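Long-range contact in FAD-dependent pyridine nucleotide-disulphide oxidoreductase (PDB 3IWA), which probably uses FAD to catalyse electron transfer from NADH or NADPH, as in other pyridine nucleotide-disulphide oxidoreductases: residues A13-D26 with A315-A327. Residues are numbered along the deposited sequence; the frame is centred on the assembly and turned at random. Where two conformers were deposited one is given.
Sequences ALGPKAACRFKRLD and ANRQGRVIGTNLA
Ala18 meets Gly323 where helices 14-25 and 315-326 run side by side in the same general direction, their N-to-C directions 38° apart and their axes approaching to 7.2 Å. Two glycines on the facing side of helix 315-326 allow this closeness: Ala18 CA lies 3.3 Å from Gly319 O in a CA-H...O contact, and Arg21 CG packs 3.6 Å from Gly323 CA. At one end Leu14, its CG trans to the backbone N (chi1 -172°), drops as a knob into the hole formed by Ala315, Gln318, Gly319 and Ile322, with CD1 3.5 Å from Ala315 O. Farther along, Arg21 bends at chi2 (66°) and grips Thr324 OG1 side-on with NE (2.6 Å) and NH2 (2.9 Å), both bonds lying in the guanidinium plane. Thr324 OG1 in turn donates to Arg320 O, from above the carbonyl plane. The Arg320 guanidinium stacks on one face of that of Arg21, centres 3.8 Å apart, while Leu25 CD1 sits above the other face, toward its rim; Asp458 of the second subunit forms a salt bridge with Arg320 and probably offsets the like charges. Phe22 sets CD1 against Leu326 CB at 3.6 Å. In this Rossmann-type domain, helix 14-25 follows strand 5-9 and packs through Ala19 and Phe22 on strand 30-34, whereas Ile322 and Leu326 rest on strands 116-119 and 289-291 of the same parallel sheet.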
ATOM      1  N   ALA A  13      20.446 -13.925  -7.233  1.00 56.42           N
ATOM      2  CA  ALA A  13      19.716 -13.041  -8.095  1.00 53.87           C
ATOM      3  C   ALA A  13      20.660 -11.868  -8.307  1.00 51.13           C
ATOM      4  O   ALA A  13      20.842 -11.418  -9.422  1.00 50.78           O
ATOM      5  CB  ALA A  13      18.409 -12.594  -7.419  1.00 54.40           C
ATOM      6  N   LEU A  14      21.307 -11.433  -7.232  1.00 47.38           N
ATOM      7  CA  LEU A  14      21.990 -10.174  -7.245  1.00 46.01           C
ATOM      8  C   LEU A  14      23.082 -10.000  -8.318  1.00 44.92           C
ATOM      9  O   LEU A  14      23.124  -8.952  -8.965  1.00 43.16           O
ATOM     10  CB  LEU A  14      22.506  -9.813  -5.854  1.00 44.86           C
ATOM     11  CG  LEU A  14      23.055  -8.386  -5.792  1.00 45.58           C
ATOM     12  CD1 LEU A  14      22.328  -7.526  -4.768  1.00 44.74           C
ATOM     13  CD2 LEU A  14      24.560  -8.419  -5.509  1.00 44.39           C
ATOM     14  N   GLY A  15      23.944 -11.002  -8.494  1.00 44.47           N
ATOM     15  CA  GLY A  15      25.030 -10.947  -9.484  1.00 44.54           C
ATOM     16  C   GLY A  15      24.548 -10.704 -10.903  1.00 44.69           C
ATOM     17  O   GLY A  15      24.879  -9.678 -11.495  1.00 43.38           O
ATOM     18  N   PRO A  16      23.732 -11.630 -11.449  1.00 45.70           N
ATOM     19  CA  PRO A  16      23.109 -11.467 -12.777  1.00 46.36           C
ATOM     20  C   PRO A  16      22.387 -10.126 -12.938  1.00 46.34           C
ATOM     21  O   PRO A  16      22.504  -9.477 -13.981  1.00 46.45           O
ATOM     22  CB  PRO A  16      22.108 -12.628 -12.852  1.00 46.60           C
ATOM     23  CG  PRO A  16      22.676 -13.665 -11.939  1.00 46.67           C
ATOM     24  CD  PRO A  16      23.369 -12.913 -10.828  1.00 46.09           C
ATOM     25  N   LYS A  17      21.668  -9.693 -11.907  1.00 46.34           N
ATOM     26  CA  LYS A  17      20.967  -8.401 -11.988  1.00 46.05           C
ATOM     27  C   LYS A  17      21.952  -7.257 -12.143  1.00 44.41           C
ATOM     28  O   LYS A  17      21.780  -6.403 -12.980  1.00 44.20           O
ATOM     29  CB  LYS A  17      20.101  -8.162 -10.747  1.00 46.93           C
ATOM     30  CG  LYS A  17      19.166  -6.951 -10.854  1.00 50.21           C
ATOM     31  CD  LYS A  17      18.123  -7.166 -11.963  1.00 55.52           C
ATOM     32  CE  LYS A  17      17.099  -6.013 -12.075  1.00 57.89           C
ATOM     33  NZ  LYS A  17      15.854  -6.443 -12.863  1.00 60.03           N
ATOM     34  N   ALA A  18      22.969  -7.229 -11.308  1.00 43.34           N
ATOM     35  CA  ALA A  18      23.926  -6.144 -11.349  1.00 43.36           C
ATOM     36  C   ALA A  18      24.617  -6.073 -12.734  1.00 43.58           C
ATOM     37  O   ALA A  18      24.783  -5.000 -13.295  1.00 43.08           O
ATOM     38  CB  ALA A  18      24.927  -6.275 -10.232  1.00 41.68           C
ATOM     39  N   ALA A  19      24.956  -7.232 -13.278  1.00 44.00           N
ATOM     40  CA  ALA A  19      25.724  -7.325 -14.490  1.00 44.84           C
ATOM     41  C   ALA A  19      24.863  -6.923 -15.682  1.00 45.70           C
ATOM     42  O   ALA A  19      25.307  -6.164 -16.531  1.00 45.13           O
ATOM     43  CB  ALA A  19      26.253  -8.741 -14.655  1.00 44.33           C
ATOM     44  N   CYS A  20      23.640  -7.449 -15.747  1.00 46.68           N
ATOM     45  CA  CYS A  20      22.709  -7.102 -16.813  0.50 47.40           C
ATOM     46  C   CYS A  20      22.369  -5.609 -16.835  1.00 46.91           C
ATOM     47  O   CYS A  20      22.307  -4.984 -17.898  1.00 48.15           O
ATOM     48  CB  CYS A  20      21.426  -7.902 -16.676  0.50 47.77           C
ATOM     49  SG  CYS A  20      20.188  -7.349 -17.820  0.50 51.37           S
ATOM     50  N   ARG A  21      22.160  -5.021 -15.668  1.00 45.12           N
ATOM     51  CA  ARG A  21      21.922  -3.578 -15.598  1.00 43.65           C
ATOM     52  C   ARG A  21      23.185  -2.809 -16.027  1.00 43.91           C
ATOM     53  O   ARG A  21      23.118  -1.789 -16.734  1.00 42.05           O
ATOM     54  CB  ARG A  21      21.529  -3.188 -14.174  1.00 42.98           C
ATOM     55  CG  ARG A  21      21.527  -1.726 -13.875  1.00 40.69           C
ATOM     56  CD  ARG A  21      20.463  -0.953 -14.650  1.00 39.16           C
ATOM     57  NE  ARG A  21      20.435   0.452 -14.224  1.00 38.42           N
ATOM     58  CZ  ARG A  21      19.718   1.397 -14.821  1.00 36.24           C
ATOM     59  NH1 ARG A  21      18.942   1.099 -15.844  1.00 35.82           N
ATOM     60  NH2 ARG A  21      19.755   2.635 -14.375  1.00 36.13           N
ATOM     61  N   PHE A  22      24.339  -3.290 -15.561  1.00 43.98           N
ATOM     62  CA  PHE A  22      25.610  -2.689 -15.940  1.00 44.36           C
ATOM     63  C   PHE A  22      25.770  -2.599 -17.459  1.00 45.02           C
ATOM     64  O   PHE A  22      26.051  -1.526 -18.011  1.00 43.57           O
ATOM     65  CB  PHE A  22      26.761  -3.504 -15.392  1.00 43.93           C
ATOM     66  CG  PHE A  22      28.100  -3.010 -15.830  1.00 42.56           C
ATOM     67  CD1 PHE A  22      28.433  -1.693 -15.687  1.00 42.01           C
ATOM     68  CD2 PHE A  22      29.038  -3.881 -16.377  1.00 42.59           C
ATOM     69  CE1 PHE A  22      29.697  -1.217 -16.082  1.00 41.15           C
ATOM     70  CE2 PHE A  22      30.276  -3.419 -16.750  1.00 42.61           C
ATOM     71  CZ  PHE A  22      30.604  -2.081 -16.590  1.00 40.03           C
ATOM     72  N   LYS A  23      25.570  -3.755 -18.090  1.00 46.23           N
ATOM     73  CA  LYS A  23      25.706  -3.933 -19.526  1.00 47.66           C
ATOM     74  C   LYS A  23      24.710  -3.081 -20.313  1.00 48.43           C
ATOM     75  O   LYS A  23      25.091  -2.480 -21.307  1.00 49.69           O
ATOM     76  CB  LYS A  23      25.586  -5.416 -19.901  1.00 47.59           C
ATOM     77  CG  LYS A  23      26.816  -6.288 -19.511  1.00 48.13           C
ATOM     78  CD  LYS A  23      28.113  -5.968 -20.307  1.00 49.97           C
ATOM     79  CE  LYS A  23      28.049  -6.353 -21.809  1.00 51.20           C
ATOM     80  NZ  LYS A  23      29.078  -5.618 -22.650  1.00 50.39           N
ATOM     81  N   ARG A  24      23.465  -2.956 -19.850  1.00 48.60           N
ATOM     82  CA  ARG A  24      22.509  -2.130 -20.578  1.00 48.04           C
ATOM     83  C   ARG A  24      23.070  -0.704 -20.669  1.00 47.21           C
ATOM     84  O   ARG A  24      23.016  -0.098 -21.729  1.00 47.48           O
ATOM     85  CB  ARG A  24      21.096  -2.178 -19.962  1.00 48.15           C
ATOM     86  N   LEU A  25      23.653  -0.205 -19.585  1.00 46.44           N
ATOM     87  CA  LEU A  25      24.225   1.155 -19.534  1.00 46.67           C
ATOM     88  C   LEU A  25      25.621   1.340 -20.184  1.00 47.09           C
ATOM     89  O   LEU A  25      25.926   2.415 -20.735  1.00 47.05           O
ATOM     90  CB  LEU A  25      24.337   1.606 -18.073  1.00 46.48           C
ATOM     91  CG  LEU A  25      23.042   1.593 -17.278  1.00 46.44           C
ATOM     92  CD1 LEU A  25      23.340   1.815 -15.803  1.00 43.84           C
ATOM     93  CD2 LEU A  25      22.033   2.614 -17.848  1.00 43.35           C
ATOM     94  N   ASP A  26      26.476   0.323 -20.073  1.00 47.45           N
ATOM     95  CA  ASP A  26      27.839   0.364 -20.620  1.00 48.22           C
ATOM     96  C   ASP A  26      28.110  -0.890 -21.453  1.00 48.45           C
ATOM     97  O   ASP A  26      28.813  -1.773 -20.994  1.00 48.61           O
ATOM     98  CB  ASP A  26      28.888   0.455 -19.511  1.00 48.29           C
ATOM     99  CG  ASP A  26      28.971   1.833 -18.877  1.00 49.32           C
ATOM    100  OD1 ASP A  26      28.252   2.753 -19.329  1.00 48.86           O
ATOM    101  OD2 ASP A  26      29.780   1.995 -17.912  1.00 51.59           O
ATOM    102  N   ALA A 315      17.510  -8.435  -3.308  1.00 43.05           N
ATOM    103  CA  ALA A 315      18.382  -8.776  -4.443  1.00 42.64           C
ATOM    104  C   ALA A 315      18.203  -7.889  -5.668  1.00 41.37           C
ATOM    105  O   ALA A 315      19.123  -7.166  -6.054  1.00 42.39           O
ATOM    106  CB  ALA A 315      18.182 -10.269  -4.847  1.00 42.19           C
ATOM    107  N   ASN A 316      17.031  -7.954  -6.269  1.00 40.23           N
ATOM    108  CA  ASN A 316      16.759  -7.206  -7.473  1.00 40.61           C
ATOM    109  C   ASN A 316      16.922  -5.708  -7.310  1.00 38.47           C
ATOM    110  O   ASN A 316      17.525  -5.077  -8.157  1.00 38.66           O
ATOM    111  CB  ASN A 316      15.409  -7.592  -8.093  1.00 40.88           C
ATOM    112  CG  ASN A 316      15.509  -8.920  -8.844  1.00 46.04           C
ATOM    113  OD1 ASN A 316      16.619  -9.308  -9.236  1.00 52.08           O
ATOM    114  ND2 ASN A 316      14.377  -9.629  -9.037  1.00 49.03           N
ATOM    115  N   ARG A 317      16.491  -5.170  -6.183  1.00 36.56           N
ATOM    116  CA  ARG A 317      16.492  -3.732  -6.001  1.00 35.75           C
ATOM    117  C   ARG A 317      17.932  -3.270  -5.808  1.00 35.29           C
ATOM    118  O   ARG A 317      18.346  -2.335  -6.454  1.00 33.95           O
ATOM    119  CB  ARG A 317      15.612  -3.334  -4.840  1.00 35.35           C
ATOM    120  CG  ARG A 317      14.168  -3.771  -5.028  1.00 34.94           C
ATOM    121  CD  ARG A 317      13.278  -3.391  -3.875  1.00 35.44           C
ATOM    122  NE  ARG A 317      11.974  -4.023  -4.017  1.00 35.77           N
ATOM    123  CZ  ARG A 317      11.226  -4.478  -3.021  1.00 33.87           C
ATOM    124  NH1 ARG A 317      11.635  -4.377  -1.769  1.00 35.47           N
ATOM    125  NH2 ARG A 317      10.053  -5.032  -3.286  1.00 32.49           N
ATOM    126  N   GLN A 318      18.687  -3.978  -4.968  1.00 34.85           N
ATOM    127  CA  GLN A 318      20.081  -3.621  -4.689  1.00 35.45           C
ATOM    128  C   GLN A 318      20.968  -3.886  -5.922  1.00 34.81           C
ATOM    129  O   GLN A 318      21.864  -3.142  -6.173  1.00 34.14           O
ATOM    130  CB  GLN A 318      20.654  -4.356  -3.479  1.00 34.95           C
ATOM    131  CG  GLN A 318      19.928  -4.117  -2.174  1.00 36.72           C
ATOM    132  CD  GLN A 318      20.483  -4.983  -1.042  1.00 36.30           C
ATOM    133  OE1 GLN A 318      21.415  -5.759  -1.251  1.00 36.70           O
ATOM    134  NE2 GLN A 318      19.945  -4.815   0.155  1.00 32.58           N
ATOM    135  N   GLY A 319      20.664  -4.918  -6.681  1.00 34.96           N
ATOM    136  CA  GLY A 319      21.420  -5.253  -7.870  1.00 35.83           C
ATOM    137  C   GLY A 319      21.358  -4.155  -8.900  1.00 36.60           C
ATOM    138  O   GLY A 319      22.379  -3.814  -9.522  1.00 37.67           O
ATOM    139  N   ARG A 320      20.159  -3.592  -9.073  1.00 36.67           N
ATOM    140  CA  ARG A 320      19.960  -2.527 -10.024  1.00 35.96           C
ATOM    141  C   ARG A 320      20.820  -1.357  -9.659  1.00 35.26           C
ATOM    142  O   ARG A 320      21.494  -0.811 -10.504  1.00 34.80           O
ATOM    143  CB  ARG A 320      18.510  -2.113 -10.094  1.00 35.76           C
ATOM    144  CG  ARG A 320      18.249  -1.127 -11.193  1.00 37.15           C
ATOM    145  CD  ARG A 320      16.742  -0.905 -11.374  1.00 39.19           C
ATOM    146  NE  ARG A 320      16.430  -0.411 -12.708  1.00 39.16           N
ATOM    147  CZ  ARG A 320      16.352   0.859 -13.050  1.00 40.25           C
ATOM    148  NH1 ARG A 320      16.054   1.154 -14.297  1.00 43.90           N
ATOM    149  NH2 ARG A 320      16.560   1.832 -12.177  1.00 38.92           N
ATOM    150  N   VAL A 321      20.813  -0.982  -8.388  1.00 34.68           N
ATOM    151  CA  VAL A 321      21.630   0.130  -7.917  1.00 34.12           C
ATOM    152  C   VAL A 321      23.099  -0.201  -8.124  1.00 34.85           C
ATOM    153  O   VAL A 321      23.845   0.679  -8.546  1.00 34.64           O
ATOM    154  CB  VAL A 321      21.344   0.470  -6.431  1.00 34.64           C
ATOM    155  CG1 VAL A 321      22.425   1.358  -5.797  1.00 32.16           C
ATOM    156  CG2 VAL A 321      19.925   1.106  -6.284  1.00 33.43           C
ATOM    157  N   ILE A 322      23.524  -1.453  -7.870  1.00 34.01           N
ATOM    158  CA  ILE A 322      24.924  -1.761  -8.052  1.00 34.60           C
ATOM    159  C   ILE A 322      25.262  -1.640  -9.556  1.00 35.61           C
ATOM    160  O   ILE A 322      26.259  -1.046  -9.933  1.00 37.30           O
ATOM    161  CB  ILE A 322      25.348  -3.143  -7.485  1.00 34.81           C
ATOM    162  CG1 ILE A 322      25.228  -3.153  -5.956  1.00 33.78           C
ATOM    163  CG2 ILE A 322      26.783  -3.477  -7.987  1.00 31.60           C
ATOM    164  CD1 ILE A 322      25.254  -4.539  -5.297  1.00 32.44           C
ATOM    165  N   GLY A 323      24.396  -2.148 -10.408  1.00 36.44           N
ATOM    166  CA  GLY A 323      24.552  -2.006 -11.870  1.00 37.36           C
ATOM    167  C   GLY A 323      24.800  -0.600 -12.396  1.00 37.70           C
ATOM    168  O   GLY A 323      25.707  -0.355 -13.208  1.00 38.77           O
ATOM    169  N   THR A 324      23.986   0.322 -11.912  1.00 37.64           N
ATOM    170  CA  THR A 324      24.030   1.733 -12.253  1.00 37.20           C
ATOM    171  C   THR A 324      25.290   2.386 -11.723  1.00 38.02           C
ATOM    172  O   THR A 324      25.921   3.219 -12.410  1.00 39.17           O
ATOM    173  CB  THR A 324      22.728   2.402 -11.678  1.00 36.81           C
ATOM    174  OG1 THR A 324      21.598   1.810 -12.321  1.00 39.08           O
ATOM    175  CG2 THR A 324      22.682   3.912 -11.869  1.00 36.41           C
ATOM    176  N   ASN A 325      25.672   2.035 -10.496  1.00 38.27           N
ATOM    177  CA  ASN A 325      26.862   2.617  -9.912  1.00 38.76           C
ATOM    178  C   ASN A 325      28.165   2.048 -10.518  1.00 39.32           C
ATOM    179  O   ASN A 325      29.140   2.750 -10.530  1.00 39.50           O
ATOM    180  CB  ASN A 325      26.836   2.504  -8.384  1.00 38.55           C
ATOM    181  CG  ASN A 325      25.728   3.344  -7.781  1.00 39.02           C
ATOM    182  OD1 ASN A 325      25.196   4.206  -8.480  1.00 37.73           O
ATOM    183  ND2 ASN A 325      25.380   3.116  -6.490  1.00 34.61           N
ATOM    184  N   LEU A 326      28.161   0.792 -10.996  1.00 39.70           N
ATOM    185  CA  LEU A 326      29.285   0.239 -11.770  1.00 39.79           C
ATOM    186  C   LEU A 326      29.468   1.024 -13.051  1.00 41.07           C
ATOM    187  O   LEU A 326      30.593   1.138 -13.531  1.00 40.67           O
ATOM    188  CB  LEU A 326      29.075  -1.220 -12.173  1.00 39.06           C
ATOM    189  CG  LEU A 326      29.000  -2.289 -11.086  1.00 37.58           C
ATOM    190  CD1 LEU A 326      28.397  -3.610 -11.640  1.00 30.37           C
ATOM    191  CD2 LEU A 326      30.376  -2.483 -10.501  1.00 36.61           C
ATOM    192  N   ALA A 327      28.359   1.540 -13.602  1.00 41.94           N
ATOM    193  CA  ALA A 327      28.399   2.450 -14.761  1.00 42.97           C
ATOM    194  C   ALA A 327      28.570   3.920 -14.413  1.00 44.15           C
ATOM    195  O   ALA A 327      28.192   4.749 -15.193  1.00 44.96           O
ATOM    196  CB  ALA A 327      27.199   2.280 -15.625  1.00 42.14           C
TER